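Local coordinates for protein putative nucleotide sugar epimerase/ dehydratase (PDB 2Q1S) that binds NADH through a Rossmann fold and probably acts as a nucleotide-sugar epimerase or dehydratase in the biosynthesis of the lipopolysaccharide O-antigen, at residues T235-F238 / I239-L243; P75-P78 / A79-F82. All coordinates share one frame; numbering follows the deposited sequence.

Both contacts are local, each within one unbroken run of chain, a helix in contact 1 and a beta turn in contact 2, and together they illustrate how side chains build on local backbone geometry. Contact 2 (75-78 with 79-82) comes first in sequence and leads into a strand of the nucleotide-binding sheet. Their centres lie 31 Å apart, and the nearest atoms are about 20 Å from each other. Neither lines the cofactor directly: the side chain of P236 stands about 9 Å from the bound NADH and that of P75 about 12 Å, while the side chain of K241 comes about 4 Å from that of P249, a UDP-binding residue, although no UDP is bound here.

Contact 1 of 2, residues T235-F238 / I239-L243; sequences TPTF and IYKAL
T235 and I239, one helical turn apart, run side by side in the same direction, and CG2 of T235 meets CD1 of I239 at 3.8 Å. The branch that reaches back is the longer one of the isoleucine: with chi1 at -70°, CG1 stands opposite the carbonyl carbon of its own residue and passes over T235 O at 3.3 Å. A second pair repeats the pattern on another side of the helix. CG2 of T237 lies 4.0 Å from CD of K241, whose extended chain carries its aliphatic part past the threonine before the ammonium group is reached. Smaller contacts fill in the rest, with the methyl CB of A242 sitting 3.2 Å from F238 O.

Four backbone bonds hold these side chains in register, each joining a carbonyl to the amide four residues on. That from I239 N to T235 O measures 2.9 Å and meets the carbonyl almost head-on, at a C=O...N angle of 163°. Y240 N instead comes to P236 O from above the carbonyl plane, at 3.0 Å, whereas K241 N and A242 N are tilted less from the planes of T237 O and F238 O.

Further out, each side of the helix has its own neighbours. Helix 293-304 packs on F238 and A242, and helix 343-356 on T235 and I239. T237 OG1 bonds back to N233 O, Y240 OH to E362, and K241 makes a cation-pi contact with W231. The arrangement is the regular i to i+4 pattern of an alpha-helix, here helix 234-243, which follows the NADH-binding R232 in this epimerase/dehydratase fold and places the side chain of K241 near that of P249, which binds UDP, a ligand absent from this chain.

Contact 2 of 2, residues P75-P78 / A79-F82; sequences PDHP and AVRF
H77 and V80 are the ends of a type I beta turn, with P78 and A79 at its two corners, and the turn leads the chain into strand 80-83 of the Rossmann-type sheet, where it runs parallel to strand 59-63.

Two hydrogen bonds hold the turn: one closes it, the other braces it from the side chain. The backbone closure runs from V80 N to H77 O at 3.2 Å; the amide stands well above the carbonyl plane, at a C=O...N angle of 109°, far from the lone-pair directions. In the second bond ND1 of H77 accepts the amide of A79 at 3.0 Å. The link, from a side-chain acceptor to the amide two residues on, resembles that of an Asx turn, with an imidazole nitrogen as the acceptor. As ND1 is the acceptor, a neutral ring would probably carry its proton on NE2.

Van der Waals contacts gather on V80. Its CG2 touches both P75 and H77, lying 3.7 Å from CG of P75 and equally far from CB of H77, and the valine crosses both side chains at about a right angle. The other methyl, CG1, rests 3.7 Å from P75 O. Beyond the turn, L53 of helix 43-54 packs on H77 and A79, while backbone bonds from A79 and R81 tie the start of the strand to strand 59-63, just before the NADH-binding D64.

What places the imidazole is its first torsion: with chi1 at -169°, CG lies opposite the backbone N and the ring swings forward along the chain, presenting its edge to A79, whose N lies only 5° out of the ring plane and whose CB is 3.5 Å from ND1.

Contact 1 of 2, residues T235-F238 / I239-L243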
loop_
_atom_site.group_PDB
_atom_site.type_symbol
_atom_site.label_atom_id
_atom_site.label_comp_id
_atom_site.label_asym_id
_atom_site.label_seq_id
_atom_site.Cartn_x
_atom_site.Cartn_y
_atom_site.Cartn_z
ATOM N N THR A 235 27.762 4.179 6.840
ATOM C CA THR A 235 28.600 4.017 8.043
ATOM C C THR A 235 29.385 2.691 8.128
ATOM O O THR A 235 30.614 2.723 8.247
ATOM C CB THR A 235 27.809 4.319 9.334
ATOM O OG1 THR A 235 27.197 5.611 9.209
ATOM C CG2 THR A 235 28.705 4.297 10.575
ATOM N N PRO A 236 28.696 1.526 8.082
ATOM C CA PRO A 236 29.456 0.276 8.121
ATOM C C PRO A 236 30.401 0.076 6.915
ATOM O O PRO A 236 31.455 -0.568 7.051
ATOM C CB PRO A 236 28.374 -0.802 8.207
ATOM C CG PRO A 236 27.172 -0.166 7.580
ATOM C CD PRO A 236 27.251 1.260 8.059
ATOM N N THR A 237 30.026 0.657 5.772
ATOM C CA THR A 237 30.911 0.628 4.602
ATOM C C THR A 237 32.193 1.384 4.886
ATOM O O THR A 237 33.287 0.851 4.669
ATOM C CB THR A 237 30.215 1.195 3.359
ATOM O OG1 THR A 237 29.173 0.305 2.980
ATOM C CG2 THR A 237 31.180 1.281 2.187
ATOM N N PHE A 238 32.051 2.617 5.370
ATOM C CA PHE A 238 33.216 3.451 5.684
ATOM C C PHE A 238 34.085 2.854 6.783
ATOM O O PHE A 238 35.310 2.893 6.681
ATOM C CB PHE A 238 32.795 4.863 6.088
ATOM C CG PHE A 238 32.422 5.755 4.938
ATOM C CD1 PHE A 238 32.375 5.282 3.623
ATOM C CD2 PHE A 238 32.145 7.093 5.182
ATOM C CE1 PHE A 238 32.030 6.132 2.576
ATOM C CE2 PHE A 238 31.783 7.950 4.146
ATOM C CZ PHE A 238 31.731 7.472 2.834
ATOM N N ILE A 239 33.461 2.310 7.825
ATOM C CA ILE A 239 34.207 1.700 8.941
ATOM C C ILE A 239 35.014 0.506 8.444
ATOM O O ILE A 239 36.215 0.352 8.756
ATOM C CB ILE A 239 33.280 1.316 10.119
ATOM C CG1 ILE A 239 32.776 2.593 10.801
ATOM C CG2 ILE A 239 34.006 0.425 11.130
ATOM C CD1 ILE A 239 31.709 2.358 11.875
ATOM N N TYR A 240 34.357 -0.328 7.651
ATOM C CA TYR A 240 35.051 -1.491 7.101
ATOM C C TYR A 240 36.272 -1.063 6.275
ATOM O O TYR A 240 37.395 -1.545 6.522
ATOM C CB TYR A 240 34.104 -2.364 6.258
ATOM C CG TYR A 240 34.816 -3.531 5.614
ATOM C CD1 TYR A 240 35.123 -4.683 6.346
ATOM C CD2 TYR A 240 35.236 -3.462 4.280
ATOM C CE1 TYR A 240 35.822 -5.744 5.757
ATOM C CE2 TYR A 240 35.897 -4.516 3.680
ATOM C CZ TYR A 240 36.200 -5.649 4.422
ATOM O OH TYR A 240 36.877 -6.688 3.820
ATOM N N LYS A 241 36.060 -0.148 5.322
ATOM C CA LYS A 241 37.125 0.274 4.397
ATOM C C LYS A 241 38.253 0.994 5.145
ATOM O O LYS A 241 39.439 0.815 4.822
ATOM C CB LYS A 241 36.562 1.136 3.262
ATOM C CG LYS A 241 35.763 0.331 2.239
ATOM C CD LYS A 241 35.073 1.184 1.192
ATOM C CE LYS A 241 34.821 0.330 -0.066
ATOM N NZ LYS A 241 33.902 0.984 -1.035
ATOM N N ALA A 242 37.884 1.803 6.139
ATOM C CA ALA A 242 38.863 2.504 6.982
ATOM C C ALA A 242 39.730 1.530 7.777
ATOM O O ALA A 242 40.964 1.680 7.828
ATOM C CB ALA A 242 38.169 3.461 7.910
ATOM N N LEU A 243 39.091 0.526 8.372
ATOM C CA LEU A 243 39.797 -0.560 9.067
ATOM C C LEU A 243 40.739 -1.367 8.167
ATOM O O LEU A 243 41.677 -1.977 8.658
ATOM C CB LEU A 243 38.797 -1.495 9.770
ATOM C CG LEU A 243 38.126 -0.996 11.061
ATOM C CD1 LEU A 243 37.223 -2.086 11.591
ATOM C CD2 LEU A 243 39.187 -0.641 12.110
#

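Contact 2 of 2, residues P75-P78 / A79-F82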
loop_
_atom_site.group_PDB
_atom_site.type_symbol
_atom_site.label_atom_id
_atom_site.label_comp_id
_atom_site.label_asym_id
_atom_site.label_seq_id
_atom_site.Cartn_x
_atom_site.Cartn_y
_atom_site.Cartn_z
ATOM N N PRO A 75 20.386 -14.769 20.069
ATOM C CA PRO A 75 21.029 -15.472 21.171
ATOM C C PRO A 75 20.325 -16.769 21.488
ATOM O O PRO A 75 19.124 -16.903 21.283
ATOM C CB PRO A 75 20.836 -14.513 22.321
ATOM C CG PRO A 75 19.582 -13.882 22.025
ATOM C CD PRO A 75 19.646 -13.598 20.559
ATOM N N ASP A 76 21.087 -17.723 21.994
ATOM C CA ASP A 76 20.504 -18.959 22.458
ATOM C C ASP A 76 20.306 -18.951 23.961
ATOM O O ASP A 76 21.162 -19.389 24.710
ATOM C CB ASP A 76 21.332 -20.161 22.000
ATOM N N HIS A 77 19.142 -18.469 24.375
ATOM C CA HIS A 77 18.927 -17.875 25.684
ATOM C C HIS A 77 17.679 -18.576 26.192
ATOM O O HIS A 77 16.811 -18.935 25.408
ATOM C CB HIS A 77 18.654 -16.396 25.498
ATOM C CG HIS A 77 18.676 -15.588 26.758
ATOM N ND1 HIS A 77 17.715 -15.700 27.735
ATOM C CD2 HIS A 77 19.511 -14.609 27.167
ATOM C CE1 HIS A 77 17.973 -14.844 28.703
ATOM N NE2 HIS A 77 19.060 -14.172 28.384
ATOM N N PRO A 78 17.585 -18.802 27.488
ATOM C CA PRO A 78 16.423 -19.516 27.995
ATOM C C PRO A 78 15.137 -18.719 27.762
ATOM O O PRO A 78 14.071 -19.312 27.675
ATOM C CB PRO A 78 16.734 -19.670 29.478
ATOM C CG PRO A 78 17.705 -18.645 29.769
ATOM C CD PRO A 78 18.535 -18.490 28.561
ATOM N N ALA A 79 15.262 -17.398 27.662
ATOM C CA ALA A 79 14.112 -16.486 27.461
ATOM C C ALA A 79 13.773 -16.183 25.996
ATOM O O ALA A 79 12.738 -15.576 25.720
ATOM C CB ALA A 79 14.333 -15.177 28.205
ATOM N N VAL A 80 14.646 -16.593 25.075
ATOM C CA VAL A 80 14.455 -16.330 23.642
ATOM C C VAL A 80 13.951 -17.591 22.913
ATOM O O VAL A 80 14.576 -18.648 22.972
ATOM C CB VAL A 80 15.767 -15.834 22.975
ATOM C CG1 VAL A 80 15.598 -15.714 21.456
ATOM C CG2 VAL A 80 16.216 -14.494 23.547
ATOM N N ARG A 81 12.791 -17.480 22.275
ATOM C CA ARG A 81 12.279 -18.487 21.342
ATOM C C ARG A 81 12.522 -17.933 19.932
ATOM O O ARG A 81 12.188 -16.786 19.649
ATOM C CB ARG A 81 10.787 -18.723 21.571
ATOM C CG ARG A 81 10.140 -19.620 20.548
ATOM C CD ARG A 81 8.631 -19.558 20.617
ATOM N NE ARG A 81 8.020 -20.388 19.576
ATOM C CZ ARG A 81 6.717 -20.435 19.303
ATOM N NH1 ARG A 81 5.851 -19.689 19.988
ATOM N NH2 ARG A 81 6.282 -21.238 18.333
ATOM N N PHE A 82 13.111 -18.743 19.062
ATOM C CA PHE A 82 13.365 -18.300 17.687
ATOM C C PHE A 82 12.606 -19.140 16.655
ATOM O O PHE A 82 12.860 -20.356 16.494
ATOM C CB PHE A 82 14.880 -18.293 17.414
ATOM C CG PHE A 82 15.269 -17.974 15.977
ATOM C CD1 PHE A 82 14.769 -16.866 15.324
ATOM C CD2 PHE A 82 16.186 -18.774 15.313
ATOM C CE1 PHE A 82 15.149 -16.577 14.014
ATOM C CE2 PHE A 82 16.576 -18.492 13.992
ATOM C CZ PHE A 82 16.046 -17.402 13.342
#